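Local structure of ATP-dependent RNA helicase HrpB (Escherichia coli, 6EUD) at residues Pro59-Ala64 / Val101-Gly105; Val123-His129 / Leu155-Thr161; Ser573-Trp578 / Asn617-Lys622; Lys586-Arg590 / Val600-Ala604. The protein hydrolyses ATP to ADP and phosphate as a DEAH/RHA-type helicase that binds single-stranded RNA. One frame throughout, in Å; residues are numbered along the deposited sequence.

Contact 1: Pro59-Ala64 / Val101-Gly105; sequences PRRLAA and VVTEG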
loop_
_atom_site.group_PDB
_atom_site.type_symbol
_atom_site.label_atom_id
_atom_site.label_comp_id
_atom_site.label_asym_id
_atom_site.label_seq_id
_atom_site.Cartn_x
_atom_site.Cartn_y
_atom_site.Cartn_z
ATOM N N PRO A 59 9.754 13.097 15.290
ATOM C CA PRO A 59 9.738 12.108 14.201
ATOM C C PRO A 59 10.934 11.163 14.212
ATOM O O PRO A 59 10.768 10.002 13.882
ATOM C CB PRO A 59 9.761 12.972 12.945
ATOM C CG PRO A 59 10.479 14.234 13.382
ATOM C CD PRO A 59 10.088 14.453 14.813
ATOM N N ARG A 60 12.120 11.638 14.562
ATOM C CA ARG A 60 13.269 10.739 14.640
ATOM C C ARG A 60 14.023 10.878 15.943
ATOM O O ARG A 60 13.810 11.830 16.695
ATOM C CB ARG A 60 14.231 10.976 13.485
ATOM C CG ARG A 60 13.723 10.485 12.144
ATOM C CD ARG A 60 14.400 11.265 11.034
ATOM N NE ARG A 60 14.252 12.701 11.258
ATOM C CZ ARG A 60 13.258 13.432 10.762
ATOM N NH1 ARG A 60 12.333 12.861 10.000
ATOM N NH2 ARG A 60 13.192 14.731 11.020
ATOM N N ARG A 61 14.913 9.924 16.192
ATOM C CA ARG A 61 15.697 9.889 17.419
ATOM C C ARG A 61 16.553 11.143 17.578
ATOM O O ARG A 61 16.685 11.691 18.672
ATOM C CB ARG A 61 16.591 8.648 17.434
ATOM C CG ARG A 61 17.061 8.194 18.812
ATOM C CD ARG A 61 17.939 6.974 18.668
ATOM N NE ARG A 61 18.583 6.979 17.355
ATOM C CZ ARG A 61 18.749 5.905 16.588
ATOM N NH1 ARG A 61 18.317 4.717 16.996
ATOM N NH2 ARG A 61 19.348 6.018 15.408
ATOM N N LEU A 62 17.117 11.613 16.473
ATOM C CA LEU A 62 18.074 12.715 16.528
ATOM C C LEU A 62 17.389 14.025 16.854
ATOM O O LEU A 62 17.930 14.852 17.584
ATOM C CB LEU A 62 18.826 12.829 15.206
ATOM C CG LEU A 62 19.001 11.503 14.464
ATOM C CD1 LEU A 62 19.508 11.769 13.063
ATOM C CD2 LEU A 62 19.948 10.566 15.216
ATOM N N ALA A 63 16.196 14.205 16.304
ATOM C CA ALA A 63 15.400 15.384 16.593
ATOM C C ALA A 63 15.015 15.415 18.062
ATOM O O ALA A 63 15.070 16.463 18.712
ATOM C CB ALA A 63 14.145 15.411 15.716
ATOM N N ALA A 64 14.635 14.244 18.570
ATOM C CA ALA A 64 14.009 14.108 19.883
ATOM C C ALA A 64 14.920 14.510 21.023
ATOM O O ALA A 64 14.450 15.018 22.044
ATOM C CB ALA A 64 13.533 12.676 20.095
ATOM N N VAL A 101 9.853 13.908 25.980
ATOM C CA VAL A 101 10.048 14.039 24.540
ATOM C C VAL A 101 10.315 12.664 23.946
ATOM O O VAL A 101 11.425 12.153 24.027
ATOM C CB VAL A 101 11.219 14.987 24.192
ATOM C CG1 VAL A 101 11.286 15.220 22.688
ATOM C CG2 VAL A 101 11.076 16.316 24.932
ATOM N N VAL A 102 9.290 12.081 23.334
ATOM C CA VAL A 102 9.345 10.691 22.899
ATOM C C VAL A 102 9.494 10.551 21.383
ATOM O O VAL A 102 9.252 11.502 20.636
ATOM C CB VAL A 102 8.083 9.935 23.358
ATOM C CG1 VAL A 102 7.913 10.069 24.866
ATOM C CG2 VAL A 102 6.848 10.465 22.640
ATOM N N THR A 103 9.896 9.357 20.948
ATOM C CA THR A 103 10.044 9.027 19.530
ATOM C C THR A 103 10.151 7.526 19.293
ATOM O O THR A 103 10.137 6.743 20.236
ATOM C CB THR A 103 11.286 9.655 18.925
ATOM O OG1 THR A 103 11.356 9.308 17.534
ATOM C CG2 THR A 103 12.522 9.115 19.630
ATOM N N GLU A 104 10.281 7.138 18.026
ATOM C CA GLU A 104 10.450 5.737 17.634
ATOM C C GLU A 104 9.352 4.795 18.150
ATOM O O GLU A 104 9.652 3.707 18.657
ATOM C CB GLU A 104 11.810 5.223 18.104
ATOM C CG GLU A 104 12.973 5.876 17.401
ATOM C CD GLU A 104 14.313 5.406 17.921
ATOM O OE1 GLU A 104 15.219 5.227 17.087
ATOM O OE2 GLU A 104 14.463 5.218 19.151
ATOM N N GLY A 105 8.095 5.216 18.016
ATOM C CA GLY A 105 6.957 4.391 18.389
ATOM C C GLY A 105 6.643 4.372 19.872
ATOM O O GLY A 105 5.706 3.686 20.288
#

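Contact 2: Val123-His129 / Leu155-Thr161; sequences VILDEFH and LLIMSAT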
loop_
_atom_site.group_PDB
_atom_site.type_symbol
_atom_site.label_atom_id
_atom_site.label_comp_id
_atom_site.label_asym_id
_atom_site.label_seq_id
_atom_site.Cartn_x
_atom_site.Cartn_y
_atom_site.Cartn_z
ATOM N N VAL A 123 -0.923 16.512 24.876
ATOM C CA VAL A 123 0.039 15.854 24.004
ATOM C C VAL A 123 0.347 16.760 22.811
ATOM O O VAL A 123 -0.562 17.363 22.229
ATOM C CB VAL A 123 -0.475 14.477 23.526
ATOM C CG1 VAL A 123 0.577 13.781 22.698
ATOM C CG2 VAL A 123 -0.849 13.605 24.727
ATOM N N ILE A 124 1.633 16.867 22.474
ATOM C CA ILE A 124 2.081 17.675 21.345
ATOM C C ILE A 124 2.724 16.823 20.249
ATOM O O ILE A 124 3.705 16.117 20.498
ATOM C CB ILE A 124 3.088 18.741 21.791
ATOM C CG1 ILE A 124 2.547 19.513 22.998
ATOM C CG2 ILE A 124 3.426 19.673 20.628
ATOM C CD1 ILE A 124 3.522 20.512 23.563
ATOM N N LEU A 125 2.162 16.897 19.042
ATOM C CA LEU A 125 2.687 16.192 17.880
ATOM C C LEU A 125 3.500 17.146 17.012
ATOM O O LEU A 125 2.941 17.948 16.260
ATOM C CB LEU A 125 1.555 15.572 17.058
ATOM C CG LEU A 125 0.584 14.641 17.784
ATOM C CD1 LEU A 125 -0.471 14.143 16.828
ATOM C CD2 LEU A 125 1.335 13.486 18.394
ATOM N N ASP A 126 4.821 17.046 17.108
ATOM C CA ASP A 126 5.694 17.996 16.445
ATOM C C ASP A 126 6.070 17.535 15.034
ATOM O O ASP A 126 6.000 16.352 14.728
ATOM C CB ASP A 126 6.946 18.228 17.301
ATOM C CG ASP A 126 7.657 19.512 16.953
ATOM O OD1 ASP A 126 8.878 19.586 17.179
ATOM O OD2 ASP A 126 6.998 20.446 16.442
ATOM N N GLU A 127 6.468 18.488 14.192
ATOM C CA GLU A 127 6.824 18.238 12.795
ATOM C C GLU A 127 5.743 17.426 12.088
ATOM O O GLU A 127 6.040 16.499 11.346
ATOM C CB GLU A 127 8.178 17.531 12.704
ATOM C CG GLU A 127 9.254 18.165 13.583
ATOM C CD GLU A 127 9.572 19.612 13.206
ATOM O OE1 GLU A 127 9.525 19.952 12.005
ATOM O OE2 GLU A 127 9.867 20.417 14.117
ATOM N N PHE A 128 4.485 17.791 12.315
ATOM C CA PHE A 128 3.366 17.016 11.781
ATOM C C PHE A 128 3.278 17.039 10.249
ATOM O O PHE A 128 2.721 16.132 9.637
ATOM C CB PHE A 128 2.034 17.507 12.357
ATOM C CG PHE A 128 0.892 16.582 12.053
ATOM C CD1 PHE A 128 0.045 16.821 10.983
ATOM C CD2 PHE A 128 0.695 15.438 12.820
ATOM C CE1 PHE A 128 -0.986 15.940 10.685
ATOM C CE2 PHE A 128 -0.336 14.562 12.530
ATOM C CZ PHE A 128 -1.175 14.823 11.452
ATOM N N HIS A 129 3.818 18.082 9.641
ATOM C CA HIS A 129 3.792 18.238 8.195
ATOM C C HIS A 129 4.524 17.109 7.455
ATOM O O HIS A 129 4.331 16.935 6.254
ATOM C CB HIS A 129 4.420 19.566 7.821
ATOM C CG HIS A 129 5.821 19.695 8.308
ATOM N ND1 HIS A 129 6.129 20.148 9.573
ATOM C CD2 HIS A 129 6.999 19.379 7.721
ATOM C CE1 HIS A 129 7.440 20.124 9.736
ATOM N NE2 HIS A 129 7.990 19.666 8.625
ATOM N N LEU A 155 -4.753 18.743 23.035
ATOM C CA LEU A 155 -3.913 18.227 21.956
ATOM C C LEU A 155 -3.354 19.334 21.059
ATOM O O LEU A 155 -4.111 20.058 20.395
ATOM C CB LEU A 155 -4.719 17.221 21.122
ATOM C CG LEU A 155 -3.998 16.403 20.063
ATOM C CD1 LEU A 155 -2.904 15.609 20.730
ATOM C CD2 LEU A 155 -4.979 15.497 19.356
ATOM N N LEU A 156 -2.027 19.459 21.033
ATOM C CA LEU A 156 -1.382 20.459 20.188
ATOM C C LEU A 156 -0.644 19.865 18.985
ATOM O O LEU A 156 0.344 19.144 19.123
ATOM C CB LEU A 156 -0.404 21.294 21.009
ATOM C CG LEU A 156 0.335 22.375 20.209
ATOM C CD1 LEU A 156 -0.657 23.290 19.492
ATOM C CD2 LEU A 156 1.205 23.182 21.139
ATOM N N ILE A 157 -1.108 20.199 17.794
ATOM C CA ILE A 157 -0.447 19.718 16.595
ATOM C C ILE A 157 0.366 20.845 15.975
ATOM O O ILE A 157 -0.177 21.889 15.602
ATOM C CB ILE A 157 -1.467 19.155 15.596
ATOM C CG1 ILE A 157 -2.273 18.055 16.281
ATOM C CG2 ILE A 157 -0.774 18.626 14.347
ATOM C CD1 ILE A 157 -3.379 17.491 15.449
ATOM N N MET A 158 1.676 20.633 15.895
ATOM C CA MET A 158 2.592 21.640 15.375
ATOM C C MET A 158 3.089 21.267 13.995
ATOM O O MET A 158 3.676 20.204 13.784
ATOM C CB MET A 158 3.795 21.823 16.296
ATOM C CG MET A 158 3.495 22.385 17.678
ATOM S SD MET A 158 5.047 22.591 18.570
ATOM C CE MET A 158 4.468 23.227 20.125
ATOM N N SER A 159 2.867 22.172 13.060
ATOM C CA SER A 159 3.321 22.003 11.700
ATOM C C SER A 159 4.233 23.181 11.343
ATOM O O SER A 159 4.030 24.303 11.819
ATOM C CB SER A 159 2.118 21.914 10.769
ATOM O OG SER A 159 2.493 21.810 9.412
ATOM N N ALA A 160 5.249 22.928 10.524
ATOM C CA ALA A 160 6.164 23.989 10.123
ATOM C C ALA A 160 5.761 24.629 8.790
ATOM O O ALA A 160 6.338 25.641 8.386
ATOM C CB ALA A 160 7.605 23.457 10.049
ATOM N N THR A 161 4.778 24.046 8.110
ATOM C CA THR A 161 4.337 24.580 6.824
ATOM C C THR A 161 3.122 25.442 7.031
ATOM O O THR A 161 2.282 25.131 7.875
ATOM C CB THR A 161 3.978 23.494 5.804
ATOM O OG1 THR A 161 2.729 22.883 6.174
ATOM C CG2 THR A 161 5.110 22.455 5.704
#

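Contact 3: Ser573-Trp578 / Asn617-Lys622; sequences SDTVEW and NGIRDK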
loop_
_atom_site.group_PDB
_atom_site.type_symbol
_atom_site.label_atom_id
_atom_site.label_comp_id
_atom_site.label_asym_id
_atom_site.label_seq_id
_atom_site.Cartn_x
_atom_site.Cartn_y
_atom_site.Cartn_z
ATOM N N SER A 573 0.058 -30.903 -4.452
ATOM C CA SER A 573 -0.825 -30.512 -5.549
ATOM C C SER A 573 -0.721 -31.472 -6.729
ATOM O O SER A 573 0.319 -31.553 -7.385
ATOM C CB SER A 573 -0.492 -29.099 -6.006
ATOM O OG SER A 573 -1.326 -28.690 -7.065
ATOM N N ASP A 574 -1.800 -32.203 -6.990
ATOM C CA ASP A 574 -1.826 -33.174 -8.082
ATOM C C ASP A 574 -2.448 -32.576 -9.344
ATOM O O ASP A 574 -3.300 -31.684 -9.277
ATOM C CB ASP A 574 -2.588 -34.430 -7.658
ATOM C CG ASP A 574 -2.019 -35.061 -6.398
ATOM O OD1 ASP A 574 -0.805 -34.896 -6.142
ATOM O OD2 ASP A 574 -2.785 -35.723 -5.662
ATOM N N THR A 575 -2.010 -33.054 -10.503
ATOM C CA THR A 575 -2.535 -32.546 -11.758
ATOM C C THR A 575 -2.751 -33.662 -12.755
ATOM O O THR A 575 -1.855 -34.472 -13.000
ATOM C CB THR A 575 -1.599 -31.497 -12.390
ATOM O OG1 THR A 575 -1.374 -30.434 -11.461
ATOM C CG2 THR A 575 -2.218 -30.912 -13.648
ATOM N N VAL A 576 -3.951 -33.720 -13.325
ATOM C CA VAL A 576 -4.205 -34.640 -14.429
ATOM C C VAL A 576 -4.832 -33.861 -15.573
ATOM O O VAL A 576 -5.755 -33.072 -15.369
ATOM C CB VAL A 576 -5.110 -35.823 -14.019
ATOM C CG1 VAL A 576 -5.458 -36.651 -15.228
ATOM C CG2 VAL A 576 -4.410 -36.696 -13.020
ATOM N N GLU A 577 -4.308 -34.072 -16.773
ATOM C CA GLU A 577 -4.765 -33.364 -17.965
ATOM C C GLU A 577 -4.240 -34.072 -19.206
ATOM O O GLU A 577 -3.395 -34.968 -19.106
ATOM C CB GLU A 577 -4.280 -31.923 -17.953
ATOM C CG GLU A 577 -2.771 -31.840 -18.060
ATOM C CD GLU A 577 -2.237 -30.525 -17.581
ATOM O OE1 GLU A 577 -1.193 -30.085 -18.100
ATOM O OE2 GLU A 577 -2.867 -29.934 -16.680
ATOM N N TRP A 578 -4.731 -33.661 -20.372
ATOM C CA TRP A 578 -4.290 -34.256 -21.629
ATOM C C TRP A 578 -3.409 -33.307 -22.441
ATOM O O TRP A 578 -3.830 -32.213 -22.824
ATOM C CB TRP A 578 -5.495 -34.687 -22.465
ATOM C CG TRP A 578 -5.111 -35.385 -23.724
ATOM C CD1 TRP A 578 -5.024 -34.833 -24.974
ATOM C CD2 TRP A 578 -4.760 -36.776 -23.873
ATOM N NE1 TRP A 578 -4.644 -35.791 -25.883
ATOM C CE2 TRP A 578 -4.477 -36.991 -25.238
ATOM C CE3 TRP A 578 -4.664 -37.852 -22.985
ATOM C CZ2 TRP A 578 -4.106 -38.247 -25.743
ATOM C CZ3 TRP A 578 -4.287 -39.100 -23.488
ATOM C CH2 TRP A 578 -4.016 -39.285 -24.855
ATOM N N ASN A 617 -7.258 -29.029 -11.312
ATOM C CA ASN A 617 -5.994 -28.364 -11.590
ATOM C C ASN A 617 -5.605 -28.451 -13.068
ATOM O O ASN A 617 -4.988 -27.533 -13.627
ATOM C CB ASN A 617 -4.880 -28.956 -10.721
ATOM C CG ASN A 617 -5.049 -28.629 -9.245
ATOM O OD1 ASN A 617 -5.529 -27.559 -8.892
ATOM N ND2 ASN A 617 -4.643 -29.548 -8.380
ATOM N N GLY A 618 -5.968 -29.562 -13.698
ATOM C CA GLY A 618 -5.732 -29.743 -15.115
ATOM C C GLY A 618 -6.566 -28.764 -15.917
ATOM O O GLY A 618 -6.115 -28.228 -16.935
ATOM N N ILE A 619 -7.793 -28.532 -15.454
ATOM C CA ILE A 619 -8.692 -27.580 -16.098
ATOM C C ILE A 619 -8.116 -26.170 -15.961
ATOM O O ILE A 619 -8.124 -25.393 -16.922
ATOM C CB ILE A 619 -10.105 -27.641 -15.492
ATOM C CG1 ILE A 619 -10.709 -29.025 -15.716
ATOM C CG2 ILE A 619 -10.993 -26.527 -16.063
ATOM C CD1 ILE A 619 -11.964 -29.282 -14.924
ATOM N N ARG A 620 -7.601 -25.856 -14.772
ATOM C CA ARG A 620 -6.869 -24.610 -14.569
ATOM C C ARG A 620 -5.680 -24.509 -15.518
ATOM O O ARG A 620 -5.307 -23.409 -15.912
ATOM C CB ARG A 620 -6.391 -24.484 -13.130
ATOM C CG ARG A 620 -7.519 -24.473 -12.146
ATOM C CD ARG A 620 -7.154 -23.809 -10.844
ATOM N NE ARG A 620 -8.380 -23.651 -10.086
ATOM C CZ ARG A 620 -8.803 -24.499 -9.162
ATOM N NH1 ARG A 620 -8.051 -25.539 -8.825
ATOM N NH2 ARG A 620 -9.963 -24.278 -8.552
ATOM N N ASP A 621 -5.085 -25.640 -15.891
ATOM C CA ASP A 621 -3.991 -25.599 -16.860
ATOM C C ASP A 621 -4.499 -25.383 -18.270
ATOM O O ASP A 621 -3.953 -24.569 -19.000
ATOM C CB ASP A 621 -3.147 -26.883 -16.831
ATOM C CG ASP A 621 -2.022 -26.839 -15.796
ATOM O OD1 ASP A 621 -1.718 -27.886 -15.190
ATOM O OD2 ASP A 621 -1.428 -25.760 -15.592
ATOM N N LYS A 622 -5.537 -26.123 -18.653
ATOM C CA LYS A 622 -5.970 -26.191 -20.048
ATOM C C LYS A 622 -7.086 -25.205 -20.384
ATOM O O LYS A 622 -7.345 -24.927 -21.558
ATOM C CB LYS A 622 -6.423 -27.614 -20.392
ATOM C CG LYS A 622 -5.299 -28.621 -20.435
ATOM C CD LYS A 622 -4.254 -28.176 -21.422
ATOM C CE LYS A 622 -3.279 -29.285 -21.753
ATOM N NZ LYS A 622 -2.516 -29.686 -20.566
#

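Contact 4: Lys586-Arg590 / Val600-Ala604; sequences KAWRR and VQPLA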
loop_
_atom_site.group_PDB
_atom_site.type_symbol
_atom_site.label_atom_id
_atom_site.label_comp_id
_atom_site.label_asym_id
_atom_site.label_seq_id
_atom_site.Cartn_x
_atom_site.Cartn_y
_atom_site.Cartn_z
ATOM N N LYS A 586 -0.941 -36.598 -19.049
ATOM C CA LYS A 586 0.025 -36.085 -18.086
ATOM C C LYS A 586 -0.572 -36.146 -16.694
ATOM O O LYS A 586 -1.662 -35.641 -16.456
ATOM C CB LYS A 586 0.457 -34.652 -18.424
ATOM C CG LYS A 586 1.361 -34.552 -19.648
ATOM C CD LYS A 586 2.426 -35.644 -19.616
ATOM C CE LYS A 586 3.288 -35.658 -20.862
ATOM N NZ LYS A 586 4.054 -36.932 -20.923
ATOM N N ALA A 587 0.151 -36.779 -15.777
ATOM C CA ALA A 587 -0.341 -36.988 -14.423
ATOM C C ALA A 587 0.809 -36.977 -13.444
ATOM O O ALA A 587 1.564 -37.957 -13.313
ATOM C CB ALA A 587 -1.105 -38.294 -14.326
ATOM N N TRP A 588 0.949 -35.858 -12.751
ATOM C CA TRP A 588 2.045 -35.731 -11.815
ATOM C C TRP A 588 1.564 -35.234 -10.452
ATOM O O TRP A 588 0.477 -34.653 -10.330
ATOM C CB TRP A 588 3.132 -34.809 -12.407
ATOM C CG TRP A 588 2.754 -33.347 -12.545
ATOM C CD1 TRP A 588 3.005 -32.351 -11.642
ATOM C CD2 TRP A 588 2.077 -32.724 -13.649
ATOM N NE1 TRP A 588 2.519 -31.151 -12.107
ATOM C CE2 TRP A 588 1.949 -31.349 -13.337
ATOM C CE3 TRP A 588 1.568 -33.189 -14.864
ATOM C CZ2 TRP A 588 1.327 -30.440 -14.197
ATOM C CZ3 TRP A 588 0.948 -32.280 -15.719
ATOM C CH2 TRP A 588 0.836 -30.923 -15.378
ATOM N N ARG A 589 2.368 -35.512 -9.428
ATOM C CA ARG A 589 2.200 -34.912 -8.102
ATOM C C ARG A 589 3.354 -33.939 -7.844
ATOM O O ARG A 589 4.528 -34.304 -8.028
ATOM C CB ARG A 589 2.143 -35.990 -7.016
ATOM C CG ARG A 589 2.320 -35.476 -5.597
ATOM C CD ARG A 589 1.810 -36.500 -4.602
ATOM N NE ARG A 589 0.350 -36.554 -4.604
ATOM C CZ ARG A 589 -0.377 -37.482 -3.987
ATOM N NH1 ARG A 589 0.210 -38.459 -3.314
ATOM N NH2 ARG A 589 -1.701 -37.437 -4.053
ATOM N N ARG A 590 3.013 -32.706 -7.449
ATOM C CA ARG A 590 4.008 -31.682 -7.146
ATOM C C ARG A 590 4.003 -31.305 -5.657
ATOM O O ARG A 590 2.975 -30.890 -5.107
ATOM C CB ARG A 590 3.768 -30.436 -8.009
ATOM C CG ARG A 590 4.900 -29.404 -7.962
ATOM C CD ARG A 590 4.459 -28.005 -8.398
ATOM N NE ARG A 590 3.648 -28.041 -9.613
ATOM C CZ ARG A 590 4.130 -28.012 -10.856
ATOM N NH1 ARG A 590 5.439 -27.947 -11.078
ATOM N NH2 ARG A 590 3.293 -28.050 -11.885
ATOM N N VAL A 600 8.718 -33.205 -8.168
ATOM C CA VAL A 600 7.647 -33.657 -9.038
ATOM C C VAL A 600 7.764 -35.163 -9.208
ATOM O O VAL A 600 8.847 -35.691 -9.448
ATOM C CB VAL A 600 7.670 -32.955 -10.412
ATOM C CG1 VAL A 600 6.998 -31.605 -10.320
ATOM C CG2 VAL A 600 9.077 -32.800 -10.914
ATOM N N GLN A 601 6.642 -35.854 -9.059
ATOM C CA GLN A 601 6.633 -37.306 -9.121
ATOM C C GLN A 601 5.428 -37.792 -9.900
ATOM O O GLN A 601 4.419 -37.096 -9.973
ATOM C CB GLN A 601 6.639 -37.902 -7.707
ATOM C CG GLN A 601 5.571 -37.335 -6.767
ATOM C CD GLN A 601 5.618 -37.956 -5.369
ATOM O OE1 GLN A 601 5.617 -37.246 -4.358
ATOM N NE2 GLN A 601 5.649 -39.283 -5.310
ATOM N N PRO A 602 5.535 -38.987 -10.502
ATOM C CA PRO A 602 4.369 -39.558 -11.186
ATOM C C PRO A 602 3.240 -39.843 -10.207
ATOM O O PRO A 602 3.472 -40.310 -9.092
ATOM C CB PRO A 602 4.917 -40.846 -11.812
ATOM C CG PRO A 602 6.167 -41.146 -11.064
ATOM C CD PRO A 602 6.734 -39.830 -10.659
ATOM N N LEU A 603 2.021 -39.536 -10.622
ATOM C CA LEU A 603 0.869 -39.718 -9.756
ATOM C C LEU A 603 0.606 -41.202 -9.498
ATOM O O LEU A 603 0.270 -41.957 -10.418
ATOM C CB LEU A 603 -0.366 -39.047 -10.372
ATOM C CG LEU A 603 -1.546 -38.714 -9.456
ATOM C CD1 LEU A 603 -1.119 -37.828 -8.304
ATOM C CD2 LEU A 603 -2.630 -38.036 -10.246
ATOM N N ALA A 604 0.779 -41.620 -8.243
ATOM C CA ALA A 604 0.400 -42.969 -7.827
ATOM C C ALA A 604 -1.117 -43.111 -7.909
ATOM O O ALA A 604 -1.822 -42.104 -7.981
ATOM C CB ALA A 604 0.893 -43.262 -6.414
#

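Contact 1: Pro59-Ala64 / Val101-Gly105
Arg61 and Glu104 meet where the first turn of helix 61-74 comes up against the loop after strand 99-102, in the N-terminal RecA-like domain, whose PRRLAA and TEG sequences correspond to motifs Ia and Ib of DEAH/RHA helicases. The closest approach of the charges is Arg61 NH1 to Glu104 OE1, 3.1 Å. The oxygen lies well out of the guanidinium plane, with no N-H aimed at it, and the two flat groups stand 82° apart, so the attraction is one of charge alone. Arg61 has CG anti to the backbone N (chi1 -158°), which carries its aliphatic chain obliquely past the carboxylate, Arg61 CD 3.6 Å from Glu104 OE1. The second oxygen, Glu104 OE2, accepts a hydrogen bond from the backbone N of Arg88. Putting an alanine at Glu104 would probably leave Arg61 without its opposite charge and the Arg88 amide without its acceptor.

Behind this ion pair the packing turns buried and small. Thr103 CG2 sits 3.7 Å from Ala64 CB, in the first turn of helix 61-74, while Thr103 OG1, anti to its own N (chi1 -179°), makes a hydrogen bond with Glu58 O. That bond is likely to fix which branch of the threonine faces the alanine. Arg60 takes the N-cap position of helix 61-74 and Gly105 that of helix 106-113. In the DEAH family these motifs line the RNA path, and a similar use is likely here. Farther in from the salt bridge, Val101 CG1 sits 3.2 Å from the backbone carbonyl oxygen Ala64 O.

Contact 2: Val123-His129 / Leu155-Thr161
Val123 to Leu125 run parallel to Leu155 to Ile157, the short strand axes 18° apart, and the ladder is stitched by Leu156 N to Val123 O (2.8 Å), Leu125 N to Leu156 O and Met158 N to Leu125 O. Beyond the strand end the pairing goes on: Phe128 N reaches Met158 O at 2.9 Å, nearly straight (171°) and in the carbonyl plane, which ties the turn after Glu127 to the neighbouring strand.

On one face of the sheet Ile124 and Leu156 lie side by side, and the extended Met158 crosses Ile124 at a slant, its CE 3.7 Å from Ile124 CG2. Met158 also crosses Asp126, its SD 3.6 Å from Asp126 OD2. On the other face Ile157 CG2 makes a CH-pi contact over the Phe128 ring, 4.0 Å from its centroid. Phe128 CG is anti to the backbone N (chi1 -169°), which swings the ring back over that methyl; Leu139 of helix 133-145 packs on both residues. His129, in the 3-10 turn that follows, leans on the end of the other segment: its CE1 lies 3.4 Å from Ala160 CB, and its CB 3.6 Å from Thr161 CG2.

The polar ends look elsewhere. Asp126 OD1 bonds Ser37 OG, Glu127 OE2 makes a salt bridge with Lys36 of the predicted ATP site, and His129 NE2 bonds Thr280 OG1, a residue of the C-terminal helicase range. Asp126, Glu127, Phe128 and His129 form the DEFH box, motif II or Walker B, beside the SAT sequence of motif III, at the C-terminal ends of the adjacent parallel strands of a beta-alpha-beta unit in a RecA-like P-loop NTPase domain.

Contact 3: Ser573-Trp578 / Asn617-Lys622
Glu577 and Lys622 form a salt bridge, OE1 to NZ 2.8 Å, at one end of the contact. At the other, Asn617 ND2 donates to Asp574 O at 2.7 Å, a nearly straight bond (168°) lying in the plane of the amide. Glu577 CG sits between the backbone N and the carbonyl carbon (chi1 66°), which throws the carboxylate over the helix; there Glu577 OE2 comes within 2.8 Å of Asp621 OD1, the two carboxylates almost perpendicular. At this distance one of the two acids is probably protonated, and Lys622 is likely to ease the crowding of charge. With an alanine in place of Glu577, Lys622 would probably lose its mate and be set free to turn.

Between these ends Gly618 lets the backbones close in: its CA lies 3.3 Å from Val576 O, and a CB there would strike that carbonyl. Thr575 CG2 fills in beside it, 3.4 Å from Asp621 OD1. The strand passes over the helix segment at 55°, with the axes 6.7 Å apart. Strand 571-579, an outer strand of a three-stranded antiparallel sheet, thus rests on the last turns of helix 608-622, whose Arg620 bridges to Glu665 in helix 664-667.

Contact 4: Lys586-Arg590 / Val600-Ala604
Arg589 and Gln601 form the hydrogen-bonded pair of an antiparallel beta hairpin, strands 584-593 and 596-602, in the connector region of HrpB. Both of its backbone bonds are short: Arg589 N to Gln601 O at 2.6 Å (172°) and Gln601 N to Arg589 O at 2.8 Å. Trp588 and Pro602 form a non-hydrogen-bonded pair, their side chains diverging, a place where the proline's lack of an N-H costs the ladder nothing. Past it, Leu603 N still reaches Ala587 O at 3.2 Å, but from above the carbonyl plane, as the chain leaves the strand.

The two arginine head groups have polar partners outside the two segments. Arg589 is gripped by two carboxylates, NE by Asp574 on the neighbouring strand and NH2 by Glu610 of the following helix, which is likely to fix the turn of the guanidinium, one face under Leu603 CD1. Arg590 NH1 hydrogen-bonds to Thr597 OG1 near the hairpin turn.

Among the apolar contacts, Gln601 and Arg589 lie side by side, with Arg589 CB 3.7 Å from Gln601 CG, while their flat ends are turned 89° against each other. Leu603 crosses the arginine at about a right angle, its CD1 4.2 Å from Arg589 NE; its CB rests on Ala587 CB. On the opposite face of the hairpin Val600 CG1 runs alongside Arg590, 3.8 Å from its CG. Trp588, with CG between its N and carbonyl carbon (chi1 69°), turns from Pro602 toward strand 571-579, and its CD1 ends 4.3 Å from Val600 CG1.

The four contacts fall into two pairs on opposite sides of the chain's centre. Contacts 1 and 2, with centres 13 Å apart, share the eight-stranded sheet of the ATP-binding domain and touch where Pro59 packs on Glu127, so the loop of motif Ia leans directly on the DEFH box. Contacts 3 and 4, centres 11 Å apart, both use the three-stranded connector sheet, contact 3 joining its strand 571-579 to helix 608-622; contact 4 is nested in the loop that contact 3 closes, and the middle strand 584-593 pairs with both outer strands. Centres of the two groups lie 55 to 62 Å apart. Along the chain the motor pair comes first; the connector pair follows and lies far from the nucleotide site.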